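Local coordinates for uncharacterized protein (Bacteroides ovatus, PDB 4FS7) that is of unknown function but, as an extracellular protein built from BspA-type leucine-rich repeats, probably binds other proteins, at residues Tyr2-Thr14 with Gly18-Asn30. Residues are numbered along the deposited sequence; the frame is centred on the assembly and turned at random. Where two conformers were deposited one is given.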
loop_
_atom_site.group_PDB
_atom_site.type_symbol
_atom_site.label_atom_id
_atom_site.label_comp_id
_atom_site.label_asym_id
_atom_site.label_seq_id
_atom_site.Cartn_x
_atom_site.Cartn_y
_atom_site.Cartn_z
ATOM N N TYR A 2 31.312 -22.503 -12.397
ATOM C CA TYR A 2 30.545 -23.409 -13.344
ATOM C C TYR A 2 31.275 -24.719 -13.649
ATOM O O TYR A 2 32.470 -24.847 -13.381
ATOM C CB TYR A 2 30.249 -22.705 -14.664
ATOM C CG TYR A 2 31.465 -22.172 -15.383
ATOM C CD1 TYR A 2 32.200 -22.983 -16.236
ATOM C CD2 TYR A 2 31.892 -20.860 -15.211
ATOM C CE1 TYR A 2 33.322 -22.504 -16.896
ATOM C CE2 TYR A 2 33.026 -20.369 -15.881
ATOM C CZ TYR A 2 33.725 -21.204 -16.726
ATOM O OH TYR A 2 34.851 -20.738 -17.386
ATOM N N ASP A 3 30.559 -25.698 -14.206
ATOM C CA ASP A 3 31.148 -27.001 -14.580
ATOM C C ASP A 3 31.664 -27.033 -16.021
ATOM O O ASP A 3 32.752 -27.587 -16.289
ATOM C CB ASP A 3 30.208 -28.182 -14.291
ATOM C CG ASP A 3 29.901 -28.358 -12.804
ATOM O OD1 ASP A 3 30.837 -28.266 -11.963
ATOM O OD2 ASP A 3 28.756 -28.660 -12.443
ATOM N N PHE A 4 30.917 -26.474 -16.964
ATOM C CA PHE A 4 31.394 -26.327 -18.345
ATOM C C PHE A 4 30.652 -25.218 -19.072
ATOM O O PHE A 4 29.677 -24.683 -18.535
ATOM C CB PHE A 4 31.300 -27.670 -19.098
ATOM C CG PHE A 4 29.889 -28.177 -19.281
ATOM C CD1 PHE A 4 29.275 -28.916 -18.321
ATOM C CD2 PHE A 4 29.216 -27.921 -20.458
ATOM C CE1 PHE A 4 27.973 -29.377 -18.510
ATOM C CE2 PHE A 4 27.920 -28.377 -20.646
ATOM C CZ PHE A 4 27.311 -29.108 -19.676
ATOM N N VAL A 5 31.139 -24.877 -20.268
ATOM C CA VAL A 5 30.642 -23.791 -21.117
ATOM C C VAL A 5 30.336 -24.347 -22.497
ATOM O O VAL A 5 31.120 -25.146 -23.028
ATOM C CB VAL A 5 31.694 -22.666 -21.281
ATOM C CG1 VAL A 5 31.133 -21.479 -22.062
ATOM C CG2 VAL A 5 32.281 -22.254 -19.914
ATOM N N ILE A 6 29.192 -23.966 -23.062
ATOM C CA ILE A 6 28.864 -24.235 -24.469
ATOM C C ILE A 6 28.437 -22.913 -25.097
ATOM O O ILE A 6 27.523 -22.270 -24.571
ATOM C CB ILE A 6 27.748 -25.276 -24.644
ATOM C CG1 ILE A 6 28.134 -26.591 -23.972
ATOM C CG2 ILE A 6 27.373 -25.458 -26.122
ATOM C CD1 ILE A 6 29.285 -27.342 -24.604
ATOM N N ASP A 7 29.096 -22.502 -26.182
ATOM C CA ASP A 7 28.867 -21.204 -26.796
ATOM C C ASP A 7 28.957 -20.121 -25.701
ATOM O O ASP A 7 29.985 -20.036 -24.992
ATOM C CB ASP A 7 27.561 -21.207 -27.605
ATOM C CG ASP A 7 27.578 -22.249 -28.733
ATOM O OD1 ASP A 7 28.616 -22.342 -29.425
ATOM O OD2 ASP A 7 26.593 -23.001 -28.926
ATOM N N GLU A 8 27.915 -19.302 -25.548
ATOM C CA GLU A 8 27.978 -18.174 -24.623
ATOM C C GLU A 8 27.500 -18.503 -23.208
ATOM O O GLU A 8 27.491 -17.630 -22.355
ATOM C CB GLU A 8 27.168 -16.989 -25.179
ATOM C CG GLU A 8 27.648 -16.464 -26.533
ATOM C CD GLU A 8 29.062 -15.876 -26.488
ATOM O OE1 GLU A 8 29.462 -15.299 -25.445
ATOM O OE2 GLU A 8 29.777 -15.991 -27.512
ATOM N N ILE A 9 27.158 -19.754 -22.924
ATOM C CA ILE A 9 26.403 -20.100 -21.706
ATOM C C ILE A 9 27.171 -21.085 -20.839
ATOM O O ILE A 9 27.820 -22.015 -21.363
ATOM C CB ILE A 9 25.034 -20.690 -22.068
ATOM C CG1 ILE A 9 24.270 -19.664 -22.929
ATOM C CG2 ILE A 9 24.211 -21.042 -20.787
ATOM C CD1 ILE A 9 23.019 -20.199 -23.561
ATOM N N THR A 10 27.123 -20.888 -19.524
ATOM C CA THR A 10 27.744 -21.795 -18.579
ATOM C C THR A 10 26.700 -22.681 -17.894
ATOM O O THR A 10 25.552 -22.262 -17.705
ATOM C CB THR A 10 28.641 -21.084 -17.525
ATOM O OG1 THR A 10 27.817 -20.396 -16.548
ATOM C CG2 THR A 10 29.573 -20.117 -18.206
ATOM N N TYR A 11 27.121 -23.888 -17.513
ATOM C CA TYR A 11 26.272 -24.938 -17.012
ATOM C C TYR A 11 26.867 -25.563 -15.782
ATOM O O TYR A 11 28.109 -25.711 -15.676
ATOM C CB TYR A 11 26.040 -26.030 -18.078
ATOM C CG TYR A 11 25.371 -25.506 -19.332
ATOM C CD1 TYR A 11 23.974 -25.469 -19.396
ATOM C CD2 TYR A 11 26.083 -24.986 -20.402
ATOM C CE1 TYR A 11 23.331 -24.972 -20.491
ATOM C CE2 TYR A 11 25.442 -24.523 -21.523
ATOM C CZ TYR A 11 24.042 -24.461 -21.543
ATOM O OH TYR A 11 23.427 -23.942 -22.674
ATOM N N ASN A 12 25.988 -25.984 -14.891
ATOM C CA ASN A 12 26.328 -26.818 -13.761
ATOM C C ASN A 12 25.545 -28.134 -13.817
ATOM O O ASN A 12 24.360 -28.140 -14.132
ATOM C CB ASN A 12 26.025 -26.148 -12.416
ATOM C CG ASN A 12 26.857 -24.923 -12.148
ATOM O OD1 ASN A 12 27.740 -24.569 -12.900
ATOM N ND2 ASN A 12 26.479 -24.194 -11.101
ATOM N N PHE A 13 26.200 -29.239 -13.498
ATOM C CA PHE A 13 25.486 -30.503 -13.342
ATOM C C PHE A 13 24.502 -30.427 -12.178
ATOM O O PHE A 13 24.793 -29.799 -11.132
ATOM C CB PHE A 13 26.451 -31.679 -13.146
ATOM C CG PHE A 13 27.407 -31.842 -14.279
ATOM C CD1 PHE A 13 26.951 -32.243 -15.519
ATOM C CD2 PHE A 13 28.744 -31.551 -14.127
ATOM C CE1 PHE A 13 27.801 -32.366 -16.596
ATOM C CE2 PHE A 13 29.617 -31.663 -15.195
ATOM C CZ PHE A 13 29.139 -32.070 -16.450
ATOM N N THR A 14 23.333 -31.025 -12.380
ATOM C CA THR A 14 22.282 -31.126 -11.362
ATOM C C THR A 14 22.031 -32.590 -11.002
ATOM O O THR A 14 22.480 -33.503 -11.713
ATOM C CB THR A 14 20.973 -30.326 -11.749
ATOM O OG1 THR A 14 20.586 -30.530 -13.126
ATOM C CG2 THR A 14 21.210 -28.826 -11.542
ATOM N N GLY A 18 21.518 -37.120 -16.055
ATOM C CA GLY A 18 21.589 -36.560 -17.402
ATOM C C GLY A 18 21.043 -35.164 -17.556
ATOM O O GLY A 18 20.599 -34.820 -18.636
ATOM N N THR A 19 21.129 -34.355 -16.496
ATOM C CA THR A 19 20.600 -32.981 -16.507
ATOM C C THR A 19 21.632 -31.932 -16.092
ATOM O O THR A 19 22.597 -32.198 -15.348
ATOM C CB THR A 19 19.359 -32.812 -15.599
ATOM O OG1 THR A 19 19.729 -32.940 -14.222
ATOM C CG2 THR A 19 18.262 -33.819 -15.969
ATOM N N VAL A 20 21.414 -30.725 -16.588
ATOM C CA VAL A 20 22.180 -29.554 -16.209
ATOM C C VAL A 20 21.257 -28.364 -15.968
ATOM O O VAL A 20 20.092 -28.334 -16.441
ATOM C CB VAL A 20 23.251 -29.161 -17.257
ATOM C CG1 VAL A 20 24.378 -30.243 -17.358
ATOM C CG2 VAL A 20 22.622 -28.903 -18.610
ATOM N N GLU A 21 21.802 -27.424 -15.208
ATOM C CA GLU A 21 21.185 -26.105 -14.995
ATOM C C GLU A 21 22.048 -25.059 -15.687
ATOM O O GLU A 21 23.282 -25.134 -15.709
ATOM C CB GLU A 21 21.033 -25.748 -13.479
ATOM C CG GLU A 21 22.398 -25.457 -12.782
ATOM C CD GLU A 21 22.372 -25.003 -11.305
ATOM O OE1 GLU A 21 21.328 -24.659 -10.756
ATOM O OE2 GLU A 21 23.458 -24.999 -10.699
ATOM N N VAL A 22 21.417 -24.047 -16.256
ATOM C CA VAL A 22 22.124 -22.860 -16.715
ATOM C C VAL A 22 22.624 -22.100 -15.495
ATOM O O VAL A 22 21.862 -21.787 -14.589
ATOM C CB VAL A 22 21.173 -21.934 -17.494
ATOM C CG1 VAL A 22 21.874 -20.589 -17.870
ATOM C CG2 VAL A 22 20.677 -22.645 -18.752
ATOM N N SER A 23 23.923 -21.855 -15.443
ATOM C CA SER A 23 24.518 -21.187 -14.306
ATOM C C SER A 23 24.998 -19.779 -14.599
ATOM O O SER A 23 25.396 -19.074 -13.662
ATOM C CB SER A 23 25.604 -22.046 -13.706
ATOM O OG SER A 23 26.650 -22.189 -14.629
ATOM N N GLY A 24 24.919 -19.321 -15.830
ATOM C CA GLY A 24 25.380 -17.982 -16.151
ATOM C C GLY A 24 25.768 -17.846 -17.603
ATOM O O GLY A 24 25.503 -18.728 -18.430
ATOM N N LEU A 25 26.418 -16.728 -17.897
ATOM C CA LEU A 25 26.998 -16.434 -19.188
ATOM C C LEU A 25 28.510 -16.424 -19.098
ATOM O O LEU A 25 29.077 -16.139 -18.062
ATOM C CB LEU A 25 26.578 -15.054 -19.683
ATOM C CG LEU A 25 25.133 -14.916 -20.115
ATOM C CD1 LEU A 25 24.820 -13.471 -20.461
ATOM C CD2 LEU A 25 24.856 -15.835 -21.304
ATOM N N ARG A 26 29.129 -16.761 -20.219
ATOM C CA ARG A 26 30.540 -16.534 -20.434
ATOM C C ARG A 26 30.882 -15.069 -20.117
ATOM O O ARG A 26 30.199 -14.142 -20.568
ATOM C CB ARG A 26 30.863 -16.887 -21.890
ATOM C CG ARG A 26 32.295 -16.884 -22.250
ATOM C CD ARG A 26 32.487 -17.567 -23.582
ATOM N NE ARG A 26 32.151 -16.682 -24.701
ATOM C CZ ARG A 26 32.988 -16.309 -25.675
ATOM N NH1 ARG A 26 34.243 -16.739 -25.713
ATOM N NH2 ARG A 26 32.557 -15.498 -26.641
ATOM N N GLU A 27 31.938 -14.889 -19.336
ATOM C CA GLU A 27 32.369 -13.567 -18.909
ATOM C C GLU A 27 33.806 -13.311 -19.323
ATOM O O GLU A 27 34.668 -14.176 -19.163
ATOM C CB GLU A 27 32.242 -13.452 -17.396
ATOM C CG GLU A 27 30.794 -13.531 -16.901
ATOM C CD GLU A 27 30.693 -13.408 -15.401
ATOM O OE1 GLU A 27 31.045 -14.379 -14.687
ATOM O OE2 GLU A 27 30.262 -12.330 -14.936
ATOM N N PHE A 28 34.045 -12.133 -19.885
ATOM C CA PHE A 28 35.436 -11.694 -20.118
ATOM C C PHE A 28 35.955 -10.926 -18.894
ATOM O O PHE A 28 35.253 -10.039 -18.346
ATOM C CB PHE A 28 35.526 -10.886 -21.412
ATOM C CG PHE A 28 35.120 -11.671 -22.627
ATOM C CD1 PHE A 28 33.790 -11.719 -23.026
ATOM C CD2 PHE A 28 36.055 -12.406 -23.339
ATOM C CE1 PHE A 28 33.405 -12.464 -24.122
ATOM C CE2 PHE A 28 35.676 -13.155 -24.447
ATOM C CZ PHE A 28 34.349 -13.181 -24.837
ATOM N N LEU A 29 37.154 -11.292 -18.433
ATOM C CA LEU A 29 37.770 -10.659 -17.257
ATOM C C LEU A 29 38.230 -9.243 -17.555
ATOM O O LEU A 29 38.303 -8.403 -16.646
ATOM C CB LEU A 29 38.938 -11.490 -16.725
ATOM C CG LEU A 29 38.454 -12.705 -15.942
ATOM C CD1 LEU A 29 39.586 -13.655 -15.636
ATOM C CD2 LEU A 29 37.743 -12.273 -14.652
ATOM N N ASN A 30 38.515 -8.976 -18.824
ATOM C CA ASN A 30 38.918 -7.652 -19.272
ATOM C C ASN A 30 38.044 -7.237 -20.449
ATOM O O ASN A 30 38.380 -6.308 -21.187
ATOM C CB ASN A 30 40.413 -7.643 -19.658
ATOM C CG ASN A 30 40.722 -8.554 -20.859
ATOM O OD1 ASN A 30 40.060 -9.602 -21.056
ATOM N ND2 ASN A 30 41.742 -8.168 -21.659
HETATM O O HOH W 1 28.945 -18.073 -15.364
HETATM O O HOH W 2 24.001 -34.140 -14.083
#
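Ser23 OG lies between two side-chain oxygens of the neighbouring strand: it shares a hydrogen bond with Thr10 OG1 at 2.9 Å, while Asn12 OD1, a pure acceptor 3.1 Å away, competes for the serine's one proton. A water also meets Thr10 OG1. The example illustrates how a classic beta bulge, by setting two residues of one strand against one of the other, brings an extra polar side chain to bear: Ser23 and Gly24 both face Thr10, Ser23 N bonding to Thr10 O and Thr10 N to Gly24 O. At phi 155° a CB on Gly24 would jam against the carbonyl O of Ser23 and also crowd Thr10 OG1.

Asn12 turns CG beside its own backbone N (chi1 -65°), laying the amide over Ser23 CB. Tentatively, in one of two Glu21 conformers, Asn12 ND2 reaches Glu21 OE2 at 3.2 Å. With an alanine here the amide is gone, which is likely to cost Ser23 OG a possible acceptor and Glu21, in that conformer, its ND2 mate.

The face bearing Ile9, Tyr11, Val22 and Leu25 is apolar. Val22 divides its methyls, CG1 against Ile9 CG2 and CG2 at 3.9 Å from Tyr11 CE1; Val44, Val50 and Phe67 extend this packing. Val20, near the end of the pairing, also touches Tyr11 CD1. There Thr14 OG1 donates to Thr19 OG1 (2.8 Å), itself bonded to Glu16 O. At the other end Arg26 forms a side-on salt bridge with Glu8, NE meeting OE1 from above the carboxylate plane and NH2 meeting OE2 on its syn side.

Strands 9-13 and 19-25 thus form a bulged antiparallel beta hairpin, whose strand 19-25 pairs in parallel with strand 55-62, joining it to the N-terminal end of the leucine-rich repeat solenoid.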